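Local coordinates for eukaryotic translation initiation factor 4E type 5 (Leishmania major, PDB 7KCJ), which probably binds the 7-methylguanosine cap of messenger RNA and acts in the initiation of translation, as other members of the eIF4E family do, at residues 90-104 with 151-165. Sequence-based numbering, arbitrary orientation.
Sequences YEAYPNGSRIMINLL and EQIRVEVWLSDSTRS
Glu156 OE1 is gripped from two sides, by Arg98 NH1 across the contact and by Trp158 NE1 of its own strand. The arginine bond is a salt bridge, with OE1 3.0 Å from Arg98 NH1 and close to the guanidinium plane. The bond from the indole N-H to OE1 is nearly straight (170°), and the two donors reach OE1 from opposite faces of the carboxylate. Extended from CG to NE, the Arg98 chain carries NH1 to the acid, while its NE bonds to Ser192 O. Glu156 OE2 pairs with Arg140.

Tyr90 CD1 and CE1 sit over one face of the Trp158 indole, toward its rim. The planes are oblique, 44° apart, and Tyr90 CE1 comes within 3.3 Å of Trp158 CZ2. Tyr93 CE2 meets Trp158 CE3 edge-on at 3.7 Å. Phe193 packs on both Tyr90 and Trp158.

Further along, the bend at chi2 (-56°) lays Met100 SD beside Glu156 CG, at 3.5 Å, and that at chi3 brings Met100 CE onto Arg154 CD. Arg154 NE makes a long, bent bond to Asn102 OD1 (3.3 Å), with amide and guanidinium planes nearly perpendicular. Asn102 ND2 bonds to Asn187 OD1.

Strands 97-103 and 153-159 are antiparallel neighbours in the central sheet of the eIF4E fold. On the face opposite Arg98, Met100, Asn102, Arg154, Glu156 and Trp158, residues Ile99, Ile101, Leu103, Val155 and Val157 pack against helices 108-121 and 165-178.

The chemistry implies a two-sided sheet, apolar beneath the helices, mixed aromatic and charged on the other face. Arg98 and Arg140, with the indole N-H, probably favour Glu156 as a carboxylate, and the NE1 bond should restrain rotation of the Trp158 ring.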
loop_
_atom_site.group_PDB
_atom_site.type_symbol
_atom_site.label_atom_id
_atom_site.label_comp_id
_atom_site.label_asym_id
_atom_site.label_seq_id
_atom_site.Cartn_x
_atom_site.Cartn_y
_atom_site.Cartn_z
ATOM N N TYR A 90 11.146 -5.332 5.689
ATOM C CA TYR A 90 10.999 -6.670 5.065
ATOM C C TYR A 90 11.360 -7.782 6.067
ATOM O O TYR A 90 10.847 -8.890 5.995
ATOM C CB TYR A 90 11.998 -6.841 3.889
ATOM C CG TYR A 90 11.661 -6.127 2.599
ATOM C CD1 TYR A 90 10.346 -5.955 2.199
ATOM C CD2 TYR A 90 12.661 -5.671 1.754
ATOM C CE1 TYR A 90 10.033 -5.350 0.989
ATOM C CE2 TYR A 90 12.360 -5.029 0.559
ATOM C CZ TYR A 90 11.042 -4.867 0.180
ATOM O OH TYR A 90 10.722 -4.234 -1.000
ATOM N N GLU A 91 12.320 -7.490 6.934
ATOM C CA GLU A 91 12.912 -8.342 7.959
ATOM C C GLU A 91 11.898 -8.805 8.995
ATOM O O GLU A 91 12.154 -9.795 9.653
ATOM C CB GLU A 91 14.036 -7.549 8.645
ATOM C CG GLU A 91 15.192 -8.366 9.173
ATOM C CD GLU A 91 16.302 -7.527 9.782
ATOM O OE1 GLU A 91 16.409 -6.329 9.428
ATOM O OE2 GLU A 91 17.073 -8.070 10.609
ATOM N N ALA A 92 10.765 -8.102 9.155
ATOM C CA ALA A 92 9.712 -8.469 10.093
ATOM C C ALA A 92 8.997 -9.755 9.697
ATOM O O ALA A 92 8.315 -10.341 10.531
ATOM C CB ALA A 92 8.700 -7.346 10.194
ATOM N N TYR A 93 9.114 -10.184 8.427
ATOM C CA TYR A 93 8.427 -11.387 7.967
ATOM C C TYR A 93 9.401 -12.369 7.362
ATOM O O TYR A 93 9.584 -12.375 6.147
ATOM C CB TYR A 93 7.308 -11.065 6.950
ATOM C CG TYR A 93 6.532 -9.824 7.292
ATOM C CD1 TYR A 93 5.639 -9.812 8.349
ATOM C CD2 TYR A 93 6.777 -8.633 6.634
ATOM C CE1 TYR A 93 4.958 -8.660 8.701
ATOM C CE2 TYR A 93 6.092 -7.475 6.964
ATOM C CZ TYR A 93 5.179 -7.493 7.998
ATOM O OH TYR A 93 4.549 -6.336 8.376
ATOM N N PRO A 94 10.027 -13.220 8.178
ATOM C CA PRO A 94 10.944 -14.222 7.603
ATOM C C PRO A 94 10.214 -15.222 6.690
ATOM O O PRO A 94 10.829 -15.823 5.814
ATOM C CB PRO A 94 11.550 -14.923 8.834
ATOM C CG PRO A 94 11.053 -14.159 10.033
ATOM C CD PRO A 94 9.862 -13.369 9.636
ATOM N N ASN A 95 8.892 -15.395 6.917
ATOM C CA ASN A 95 8.006 -16.315 6.196
ATOM C C ASN A 95 7.077 -15.611 5.192
ATOM O O ASN A 95 6.187 -16.254 4.646
ATOM C CB ASN A 95 7.102 -17.017 7.220
ATOM C CG ASN A 95 7.860 -17.668 8.352
ATOM O OD1 ASN A 95 7.581 -17.446 9.545
ATOM N ND2 ASN A 95 8.849 -18.464 7.983
ATOM N N GLY A 96 7.272 -14.321 4.971
ATOM C CA GLY A 96 6.353 -13.536 4.170
ATOM C C GLY A 96 6.729 -13.307 2.730
ATOM O O GLY A 96 7.783 -13.742 2.262
ATOM N N SER A 97 5.864 -12.602 2.018
ATOM C CA SER A 97 6.097 -12.234 0.627
ATOM C C SER A 97 5.200 -11.025 0.256
ATOM O O SER A 97 4.553 -10.452 1.146
ATOM C CB SER A 97 5.908 -13.428 -0.306
ATOM O OG SER A 97 4.582 -13.933 -0.293
ATOM N N ARG A 98 5.200 -10.597 -1.022
ATOM C CA ARG A 98 4.428 -9.426 -1.402
ATOM C C ARG A 98 3.632 -9.583 -2.684
ATOM O O ARG A 98 3.926 -10.448 -3.509
ATOM C CB ARG A 98 5.344 -8.196 -1.467
ATOM C CG ARG A 98 6.333 -8.247 -2.603
ATOM C CD ARG A 98 7.423 -7.205 -2.457
ATOM N NE ARG A 98 8.460 -7.405 -3.465
ATOM C CZ ARG A 98 9.064 -6.427 -4.133
ATOM N NH1 ARG A 98 8.735 -5.159 -3.912
ATOM N NH2 ARG A 98 9.983 -6.709 -5.044
ATOM N N ILE A 99 2.596 -8.740 -2.831
ATOM C CA ILE A 99 1.762 -8.690 -4.025
ATOM C C ILE A 99 1.807 -7.260 -4.546
ATOM O O ILE A 99 1.564 -6.321 -3.786
ATOM C CB ILE A 99 0.304 -9.161 -3.733
ATOM C CG1 ILE A 99 0.251 -10.664 -3.449
ATOM C CG2 ILE A 99 -0.630 -8.801 -4.880
ATOM C CD1 ILE A 99 -1.050 -11.113 -2.871
ATOM N N MET A 100 2.179 -7.078 -5.819
ATOM C CA MET A 100 2.203 -5.746 -6.427
ATOM C C MET A 100 1.043 -5.620 -7.366
ATOM O O MET A 100 0.822 -6.504 -8.193
ATOM C CB MET A 100 3.492 -5.478 -7.223
ATOM C CG MET A 100 4.754 -5.883 -6.525
ATOM S SD MET A 100 5.121 -5.227 -4.925
ATOM C CE MET A 100 5.860 -3.662 -5.437
ATOM N N ILE A 101 0.276 -4.549 -7.219
ATOM C CA ILE A 101 -0.858 -4.252 -8.087
ATOM C C ILE A 101 -0.600 -2.897 -8.735
ATOM O O ILE A 101 -0.583 -1.883 -8.031
ATOM C CB ILE A 101 -2.171 -4.221 -7.267
ATOM C CG1 ILE A 101 -2.400 -5.544 -6.523
ATOM C CG2 ILE A 101 -3.367 -3.899 -8.149
ATOM C CD1 ILE A 101 -3.034 -5.381 -5.259
ATOM N N ASN A 102 -0.399 -2.864 -10.057
ATOM C CA ASN A 102 -0.220 -1.589 -10.772
ATOM C C ASN A 102 -1.551 -1.145 -11.355
ATOM O O ASN A 102 -2.204 -1.930 -12.030
ATOM C CB ASN A 102 0.806 -1.713 -11.880
ATOM C CG ASN A 102 2.190 -1.967 -11.341
ATOM O OD1 ASN A 102 2.879 -1.037 -10.912
ATOM N ND2 ASN A 102 2.619 -3.219 -11.342
ATOM N N LEU A 103 -1.977 0.085 -11.060
ATOM C CA LEU A 103 -3.262 0.602 -11.517
ATOM C C LEU A 103 -2.935 1.728 -12.477
ATOM O O LEU A 103 -2.386 2.735 -12.050
ATOM C CB LEU A 103 -4.067 1.119 -10.310
ATOM C CG LEU A 103 -4.310 0.109 -9.210
ATOM C CD1 LEU A 103 -4.919 0.772 -7.957
ATOM C CD2 LEU A 103 -5.173 -1.076 -9.729
ATOM N N LEU A 104 -3.213 1.544 -13.771
ATOM C CA LEU A 104 -2.823 2.500 -14.799
ATOM C C LEU A 104 -3.673 3.761 -14.941
ATOM O O LEU A 104 -3.109 4.823 -15.179
ATOM C CB LEU A 104 -2.750 1.811 -16.186
ATOM C CG LEU A 104 -1.850 0.575 -16.376
ATOM C CD1 LEU A 104 -1.623 0.306 -17.843
ATOM C CD2 LEU A 104 -0.500 0.747 -15.737
ATOM N N GLU A 151 -2.146 9.138 -14.183
ATOM C CA GLU A 151 -2.717 8.781 -12.880
ATOM C C GLU A 151 -2.268 7.413 -12.379
ATOM O O GLU A 151 -2.829 6.909 -11.422
ATOM C CB GLU A 151 -4.239 8.913 -12.871
ATOM C CG GLU A 151 -4.685 10.306 -13.281
ATOM C CD GLU A 151 -6.164 10.601 -13.143
ATOM O OE1 GLU A 151 -6.847 9.887 -12.377
ATOM O OE2 GLU A 151 -6.635 11.555 -13.799
ATOM N N GLN A 152 -1.236 6.832 -12.982
ATOM C CA GLN A 152 -0.738 5.524 -12.591
ATOM C C GLN A 152 -0.191 5.484 -11.170
ATOM O O GLN A 152 0.535 6.396 -10.764
ATOM C CB GLN A 152 0.341 5.048 -13.559
ATOM C CG GLN A 152 0.771 3.607 -13.308
ATOM C CD GLN A 152 1.895 3.161 -14.216
ATOM O OE1 GLN A 152 2.418 3.938 -15.055
ATOM N NE2 GLN A 152 2.312 1.904 -14.035
ATOM N N ILE A 153 -0.577 4.447 -10.405
ATOM C CA ILE A 153 -0.093 4.188 -9.052
ATOM C C ILE A 153 0.251 2.692 -8.883
ATOM O O ILE A 153 -0.182 1.848 -9.664
ATOM C CB ILE A 153 -1.080 4.671 -7.947
ATOM C CG1 ILE A 153 -2.380 3.826 -7.921
ATOM C CG2 ILE A 153 -1.391 6.147 -8.089
ATOM C CD1 ILE A 153 -3.386 4.239 -6.854
ATOM N N ARG A 154 1.047 2.372 -7.854
ATOM C CA ARG A 154 1.348 0.984 -7.514
ATOM C C ARG A 154 1.016 0.732 -6.067
ATOM O O ARG A 154 1.456 1.487 -5.211
ATOM C CB ARG A 154 2.819 0.628 -7.748
ATOM C CG ARG A 154 3.066 -0.872 -7.492
ATOM C CD ARG A 154 4.523 -1.250 -7.443
ATOM N NE ARG A 154 5.265 -0.883 -8.638
ATOM C CZ ARG A 154 6.590 -0.960 -8.742
ATOM N NH1 ARG A 154 7.326 -1.360 -7.706
ATOM N NH2 ARG A 154 7.195 -0.604 -9.870
ATOM N N VAL A 155 0.272 -0.324 -5.786
ATOM C CA VAL A 155 -0.030 -0.718 -4.425
ATOM C C VAL A 155 0.781 -1.976 -4.130
ATOM O O VAL A 155 0.773 -2.929 -4.914
ATOM C CB VAL A 155 -1.538 -0.935 -4.186
ATOM C CG1 VAL A 155 -1.804 -1.256 -2.709
ATOM C CG2 VAL A 155 -2.343 0.285 -4.614
ATOM N N GLU A 156 1.547 -1.953 -3.056
ATOM C CA GLU A 156 2.388 -3.071 -2.638
ATOM C C GLU A 156 1.831 -3.595 -1.314
ATOM O O GLU A 156 1.733 -2.838 -0.349
ATOM C CB GLU A 156 3.839 -2.589 -2.462
ATOM C CG GLU A 156 4.802 -3.623 -1.884
ATOM C CD GLU A 156 6.227 -3.125 -1.718
ATOM O OE1 GLU A 156 7.156 -3.961 -1.690
ATOM O OE2 GLU A 156 6.413 -1.889 -1.615
ATOM N N VAL A 157 1.461 -4.871 -1.267
ATOM C CA VAL A 157 0.903 -5.488 -0.058
ATOM C C VAL A 157 1.897 -6.481 0.522
ATOM O O VAL A 157 2.316 -7.377 -0.200
ATOM C CB VAL A 157 -0.419 -6.240 -0.389
ATOM C CG1 VAL A 157 -1.114 -6.697 0.891
ATOM C CG2 VAL A 157 -1.360 -5.394 -1.260
ATOM N N TRP A 158 2.251 -6.373 1.813
ATOM C CA TRP A 158 3.170 -7.323 2.458
ATOM C C TRP A 158 2.386 -8.314 3.275
ATOM O O TRP A 158 1.612 -7.918 4.144
ATOM C CB TRP A 158 4.208 -6.633 3.360
ATOM C CG TRP A 158 5.203 -5.739 2.661
ATOM C CD1 TRP A 158 5.329 -5.523 1.317
ATOM C CD2 TRP A 158 6.199 -4.923 3.294
ATOM N NE1 TRP A 158 6.339 -4.620 1.078
ATOM C CE2 TRP A 158 6.893 -4.241 2.275
ATOM C CE3 TRP A 158 6.587 -4.713 4.625
ATOM C CZ2 TRP A 158 7.913 -3.328 2.549
ATOM C CZ3 TRP A 158 7.636 -3.841 4.884
ATOM C CH2 TRP A 158 8.290 -3.170 3.849
ATOM N N LEU A 159 2.536 -9.599 2.964
ATOM C CA LEU A 159 1.848 -10.657 3.687
ATOM C C LEU A 159 2.818 -11.276 4.691
ATOM O O LEU A 159 3.971 -11.510 4.346
ATOM C CB LEU A 159 1.354 -11.764 2.737
ATOM C CG LEU A 159 0.885 -11.421 1.312
ATOM C CD1 LEU A 159 0.337 -12.611 0.652
ATOM C CD2 LEU A 159 -0.200 -10.417 1.316
ATOM N N SER A 160 2.357 -11.578 5.897
ATOM C CA SER A 160 3.215 -12.230 6.897
ATOM C C SER A 160 3.400 -13.734 6.610
ATOM O O SER A 160 4.393 -14.326 7.053
ATOM C CB SER A 160 2.684 -12.006 8.305
ATOM O OG SER A 160 1.408 -12.599 8.480
ATOM N N ASP A 161 2.482 -14.340 5.828
ATOM C CA ASP A 161 2.584 -15.749 5.457
ATOM C C ASP A 161 2.508 -15.903 3.933
ATOM O O ASP A 161 1.450 -15.700 3.342
ATOM C CB ASP A 161 1.495 -16.563 6.159
ATOM C CG ASP A 161 1.488 -18.042 5.839
ATOM O OD1 ASP A 161 2.454 -18.522 5.203
ATOM O OD2 ASP A 161 0.518 -18.726 6.224
ATOM N N SER A 162 3.628 -16.279 3.312
ATOM C CA SER A 162 3.750 -16.459 1.874
ATOM C C SER A 162 2.883 -17.588 1.313
ATOM O O SER A 162 2.563 -17.570 0.125
ATOM C CB SER A 162 5.207 -16.664 1.479
ATOM O OG SER A 162 5.683 -17.919 1.930
ATOM N N THR A 163 2.493 -18.557 2.144
ATOM C CA THR A 163 1.629 -19.642 1.694
ATOM C C THR A 163 0.171 -19.182 1.454
ATOM O O THR A 163 -0.624 -19.956 0.926
ATOM C CB THR A 163 1.711 -20.850 2.633
ATOM O OG1 THR A 163 1.152 -20.488 3.893
ATOM C CG2 THR A 163 3.133 -21.366 2.797
ATOM N N ARG A 164 -0.190 -17.943 1.845
ATOM C CA ARG A 164 -1.529 -17.398 1.589
ATOM C C ARG A 164 -1.579 -16.518 0.316
ATOM O O ARG A 164 -2.647 -16.038 -0.052
ATOM C CB ARG A 164 -2.029 -16.582 2.800
ATOM C CG ARG A 164 -2.113 -17.377 4.106
ATOM C CD ARG A 164 -3.066 -18.560 4.015
ATOM N NE ARG A 164 -3.396 -19.111 5.332
ATOM C CZ ARG A 164 -3.053 -20.329 5.746
ATOM N NH1 ARG A 164 -2.359 -21.138 4.952
ATOM N NH2 ARG A 164 -3.402 -20.748 6.957
ATOM N N SER A 165 -0.421 -16.292 -0.331
ATOM C CA SER A 165 -0.244 -15.441 -1.497
ATOM C C SER A 165 -1.154 -15.789 -2.676
ATOM O O SER A 165 -1.835 -14.902 -3.186
ATOM C CB SER A 165 1.222 -15.447 -1.923
ATOM O OG SER A 165 1.503 -14.389 -2.821
HETATM O O HOH W 1 6.418 -13.790 8.528
HETATM O O HOH W 2 3.693 -13.105 -2.839
HETATM O O HOH W 3 -3.559 7.423 -16.156
#